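Local atomic coordinates of ribokinase (Cryptococcus neoformans var. grubii serotype A, PDB entry 6CW5), a protein that probably phosphorylates D-ribose at its 5-hydroxyl, using ATP and a divalent metal ion, most likely magnesium, to give D-ribose 5-phosphate. Residues 199-210 against 227-237. Numbering follows the deposited sequence.
Sequences LGDLLLAFGSSA and GILELHENDYF
With CG of F206 anti to its carbonyl carbon (chi1 -65°) and CG of L231 anti to its backbone N, the phenyl ring and a methyl of L231 are carried into the same space, where CD1 of L231 meets the ring at its edge, 3.5 Å from CD2 of F206. CD1 of F237 also lies at the ring's edge. Over one ring face sits Y236 CB, 3.7 Å from the F206 centroid, a CH-pi contact; the two aromatic rings themselves barely overlap. The other methyl of L231, CD2, slides past L199, 3.7 Å from its CD1. G227 leaves room for L203, whose CD1 packs 3.8 Å from G227 CA. Two polar links join the segments beside this core. N234 ND2 donates to F206 O (3.1 Å, 154°), while N234 OD1 accepts from Y236 N in an Asx turn; both bonds hold the amide's rotation. S208 OG donates to E230 OE2 (2.6 Å), approaching from above the carboxylate plane, and accepts from A210 N in an ST turn. L192 touches L202, L231 and F237. Segments 199-205 and 227-233, inclined at 41°, thus pack side by side on the central sheet of the ribokinase-like alpha/beta fold, the first closed by a Schellman motif with G207 at C-prime.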
loop_
_atom_site.group_PDB
_atom_site.type_symbol
_atom_site.label_atom_id
_atom_site.label_comp_id
_atom_site.label_asym_id
_atom_site.label_seq_id
_atom_site.Cartn_x
_atom_site.Cartn_y
_atom_site.Cartn_z
ATOM N N LEU A 199 -3.043 -24.042 -0.107
ATOM C CA LEU A 199 -2.068 -24.593 0.840
ATOM C C LEU A 199 -0.816 -25.064 0.105
ATOM O O LEU A 199 0.310 -24.779 0.521
ATOM C CB LEU A 199 -2.688 -25.755 1.624
ATOM C CG LEU A 199 -1.765 -26.448 2.645
ATOM C CD1 LEU A 199 -1.289 -25.438 3.671
ATOM C CD2 LEU A 199 -2.450 -27.668 3.345
ATOM N N GLY A 200 -0.991 -25.790 -1.001
ATOM C CA GLY A 200 0.173 -26.214 -1.775
ATOM C C GLY A 200 0.960 -25.045 -2.351
ATOM O O GLY A 200 2.193 -25.094 -2.439
ATOM N N ASP A 201 0.266 -23.989 -2.777
ATOM C CA ASP A 201 0.975 -22.816 -3.301
ATOM C C ASP A 201 1.907 -22.239 -2.252
ATOM O O ASP A 201 3.041 -21.864 -2.554
ATOM C CB ASP A 201 -0.002 -21.724 -3.762
ATOM C CG ASP A 201 -0.747 -22.079 -5.024
ATOM O OD1 ASP A 201 -0.206 -22.832 -5.860
ATOM O OD2 ASP A 201 -1.881 -21.574 -5.175
ATOM N N LEU A 202 1.432 -22.116 -1.010
ATOM C CA LEU A 202 2.312 -21.600 0.035
ATOM C C LEU A 202 3.477 -22.550 0.280
ATOM O O LEU A 202 4.639 -22.128 0.377
ATOM C CB LEU A 202 1.539 -21.387 1.334
ATOM C CG LEU A 202 1.008 -19.958 1.529
ATOM C CD1 LEU A 202 -0.127 -19.674 0.534
ATOM C CD2 LEU A 202 0.539 -19.839 2.984
ATOM N N LEU A 203 3.177 -23.840 0.441
ATOM C CA LEU A 203 4.253 -24.788 0.713
ATOM C C LEU A 203 5.298 -24.750 -0.394
ATOM O O LEU A 203 6.501 -24.779 -0.118
ATOM C CB LEU A 203 3.677 -26.204 0.875
ATOM C CG LEU A 203 3.014 -26.404 2.241
ATOM C CD1 LEU A 203 2.144 -27.636 2.201
ATOM C CD2 LEU A 203 4.064 -26.533 3.365
ATOM N N LEU A 204 4.851 -24.675 -1.657
ATOM C CA LEU A 204 5.788 -24.626 -2.776
ATOM C C LEU A 204 6.618 -23.352 -2.734
ATOM O O LEU A 204 7.820 -23.379 -3.005
ATOM C CB LEU A 204 5.045 -24.702 -4.114
ATOM C CG LEU A 204 4.567 -26.065 -4.609
ATOM C CD1 LEU A 204 3.730 -25.902 -5.878
ATOM C CD2 LEU A 204 5.759 -26.963 -4.860
ATOM N N ALA A 205 5.987 -22.216 -2.413
ATOM C CA ALA A 205 6.744 -20.971 -2.349
ATOM C C ALA A 205 7.741 -21.001 -1.202
ATOM O O ALA A 205 8.743 -20.272 -1.236
ATOM C CB ALA A 205 5.785 -19.774 -2.210
ATOM N N PHE A 206 7.478 -21.806 -0.177
ATOM C CA PHE A 206 8.312 -21.848 1.014
ATOM C C PHE A 206 9.341 -22.974 0.947
ATOM O O PHE A 206 9.921 -23.350 1.978
ATOM C CB PHE A 206 7.436 -21.996 2.275
ATOM C CG PHE A 206 6.533 -20.802 2.518
ATOM C CD1 PHE A 206 6.731 -19.628 1.787
ATOM C CD2 PHE A 206 5.539 -20.850 3.496
ATOM C CE1 PHE A 206 5.910 -18.515 1.997
ATOM C CE2 PHE A 206 4.725 -19.749 3.730
ATOM C CZ PHE A 206 4.913 -18.589 2.972
ATOM N N GLY A 207 9.570 -23.515 -0.239
ATOM C CA GLY A 207 10.654 -24.453 -0.459
ATOM C C GLY A 207 10.316 -25.900 -0.185
ATOM O O GLY A 207 11.203 -26.763 -0.312
ATOM N N SER A 208 9.068 -26.197 0.158
ATOM C CA SER A 208 8.646 -27.566 0.408
ATOM C C SER A 208 8.421 -28.291 -0.910
ATOM O O SER A 208 8.141 -27.672 -1.940
ATOM C CB SER A 208 7.366 -27.558 1.240
ATOM O OG SER A 208 6.902 -28.867 1.529
ATOM N N SER A 209 8.576 -29.617 -0.889
ATOM C CA SER A 209 8.067 -30.405 -2.005
ATOM C C SER A 209 6.655 -30.931 -1.760
ATOM O O SER A 209 6.068 -31.527 -2.673
ATOM C CB SER A 209 9.000 -31.577 -2.306
ATOM O OG SER A 209 9.100 -32.370 -1.149
ATOM N N ALA A 210 6.099 -30.734 -0.563
ATOM C CA ALA A 210 4.711 -31.116 -0.328
ATOM C C ALA A 210 3.800 -30.261 -1.198
ATOM O O ALA A 210 4.022 -29.056 -1.354
ATOM C CB ALA A 210 4.341 -30.947 1.143
ATOM N N GLY A 227 0.553 -31.161 5.554
ATOM C CA GLY A 227 0.960 -29.887 4.980
ATOM C C GLY A 227 0.718 -28.721 5.923
ATOM O O GLY A 227 1.522 -27.788 5.991
ATOM N N ILE A 228 -0.384 -28.759 6.673
ATOM C CA ILE A 228 -0.630 -27.717 7.676
ATOM C C ILE A 228 0.466 -27.736 8.735
ATOM O O ILE A 228 1.018 -26.693 9.114
ATOM C CB ILE A 228 -2.010 -27.908 8.320
ATOM C CG1 ILE A 228 -3.125 -27.500 7.345
ATOM C CG2 ILE A 228 -2.111 -27.077 9.604
ATOM C CD1 ILE A 228 -4.534 -27.928 7.873
ATOM N N LEU A 229 0.786 -28.923 9.240
ATOM C CA LEU A 229 1.802 -29.017 10.290
ATOM C C LEU A 229 3.169 -28.581 9.770
ATOM O O LEU A 229 3.958 -27.958 10.497
ATOM C CB LEU A 229 1.869 -30.443 10.851
ATOM C CG LEU A 229 0.624 -30.940 11.587
ATOM C CD1 LEU A 229 0.721 -32.401 11.933
ATOM C CD2 LEU A 229 0.409 -30.088 12.866
ATOM N N GLU A 230 3.468 -28.906 8.514
ATOM C CA GLU A 230 4.718 -28.479 7.895
ATOM C C GLU A 230 4.767 -26.963 7.733
ATOM O O GLU A 230 5.790 -26.315 8.024
ATOM C CB GLU A 230 4.880 -29.152 6.529
ATOM C CG GLU A 230 6.183 -28.725 5.891
ATOM C CD GLU A 230 6.588 -29.519 4.664
ATOM O OE1 GLU A 230 5.963 -30.568 4.358
ATOM O OE2 GLU A 230 7.565 -29.072 4.014
ATOM N N LEU A 231 3.667 -26.391 7.260
ATOM C CA LEU A 231 3.584 -24.948 7.092
ATOM C C LEU A 231 3.815 -24.258 8.420
ATOM O O LEU A 231 4.581 -23.295 8.498
ATOM C CB LEU A 231 2.228 -24.575 6.490
ATOM C CG LEU A 231 1.974 -23.102 6.198
ATOM C CD1 LEU A 231 3.062 -22.560 5.277
ATOM C CD2 LEU A 231 0.571 -22.877 5.568
ATOM N N HIS A 232 3.216 -24.790 9.495
ATOM C CA HIS A 232 3.372 -24.195 10.814
ATOM C C HIS A 232 4.833 -24.023 11.187
ATOM O O HIS A 232 5.210 -23.005 11.770
ATOM C CB HIS A 232 2.668 -25.068 11.867
ATOM C CG HIS A 232 2.935 -24.649 13.280
ATOM N ND1 HIS A 232 2.421 -23.480 13.806
ATOM C CD2 HIS A 232 3.624 -25.246 14.287
ATOM C CE1 HIS A 232 2.786 -23.375 15.073
ATOM N NE2 HIS A 232 3.535 -24.422 15.384
ATOM N N GLU A 233 5.667 -25.023 10.875
ATOM C CA GLU A 233 7.071 -25.037 11.257
ATOM C C GLU A 233 7.971 -24.298 10.282
ATOM O O GLU A 233 9.172 -24.156 10.561
ATOM C CB GLU A 233 7.596 -26.473 11.343
ATOM C CG GLU A 233 6.775 -27.401 12.174
ATOM C CD GLU A 233 7.082 -27.281 13.637
ATOM O OE1 GLU A 233 8.218 -26.895 13.994
ATOM O OE2 GLU A 233 6.177 -27.579 14.433
ATOM N N ASN A 234 7.441 -23.830 9.159
ATOM C CA ASN A 234 8.296 -23.319 8.098
ATOM C C ASN A 234 8.792 -21.916 8.452
ATOM O O ASN A 234 8.005 -21.065 8.867
ATOM C CB ASN A 234 7.524 -23.305 6.766
ATOM C CG ASN A 234 8.419 -22.965 5.610
ATOM O OD1 ASN A 234 8.832 -21.828 5.498
ATOM N ND2 ASN A 234 8.780 -23.964 4.778
ATOM N N ASP A 235 10.094 -21.664 8.275
ATOM C CA ASP A 235 10.641 -20.386 8.724
ATOM C C ASP A 235 10.126 -19.195 7.934
ATOM O O ASP A 235 10.272 -18.060 8.403
ATOM C CB ASP A 235 12.165 -20.379 8.650
ATOM C CG ASP A 235 12.807 -21.349 9.630
ATOM O OD1 ASP A 235 12.208 -21.607 10.692
ATOM O OD2 ASP A 235 13.910 -21.847 9.322
ATOM N N TYR A 236 9.557 -19.406 6.738
ATOM C CA TYR A 236 8.961 -18.283 6.015
ATOM C C TYR A 236 7.607 -17.897 6.576
ATOM O O TYR A 236 7.121 -16.789 6.298
ATOM C CB TYR A 236 8.783 -18.602 4.521
ATOM C CG TYR A 236 10.042 -18.629 3.687
ATOM C CD1 TYR A 236 10.740 -17.461 3.403
ATOM C CD2 TYR A 236 10.517 -19.825 3.146
ATOM C CE1 TYR A 236 11.900 -17.486 2.628
ATOM C CE2 TYR A 236 11.681 -19.858 2.368
ATOM C CZ TYR A 236 12.356 -18.688 2.113
ATOM O OH TYR A 236 13.496 -18.709 1.351
ATOM N N PHE A 237 6.993 -18.782 7.356
ATOM C CA PHE A 237 5.635 -18.587 7.845
ATOM C C PHE A 237 5.743 -17.991 9.247
ATOM O O PHE A 237 6.736 -17.328 9.563
ATOM C CB PHE A 237 4.896 -19.938 7.827
ATOM C CG PHE A 237 3.378 -19.838 7.829
ATOM C CD1 PHE A 237 2.708 -19.079 6.872
ATOM C CD2 PHE A 237 2.640 -20.533 8.784
ATOM C CE1 PHE A 237 1.319 -19.018 6.858
ATOM C CE2 PHE A 237 1.255 -20.454 8.806
ATOM C CZ PHE A 237 0.590 -19.690 7.850
#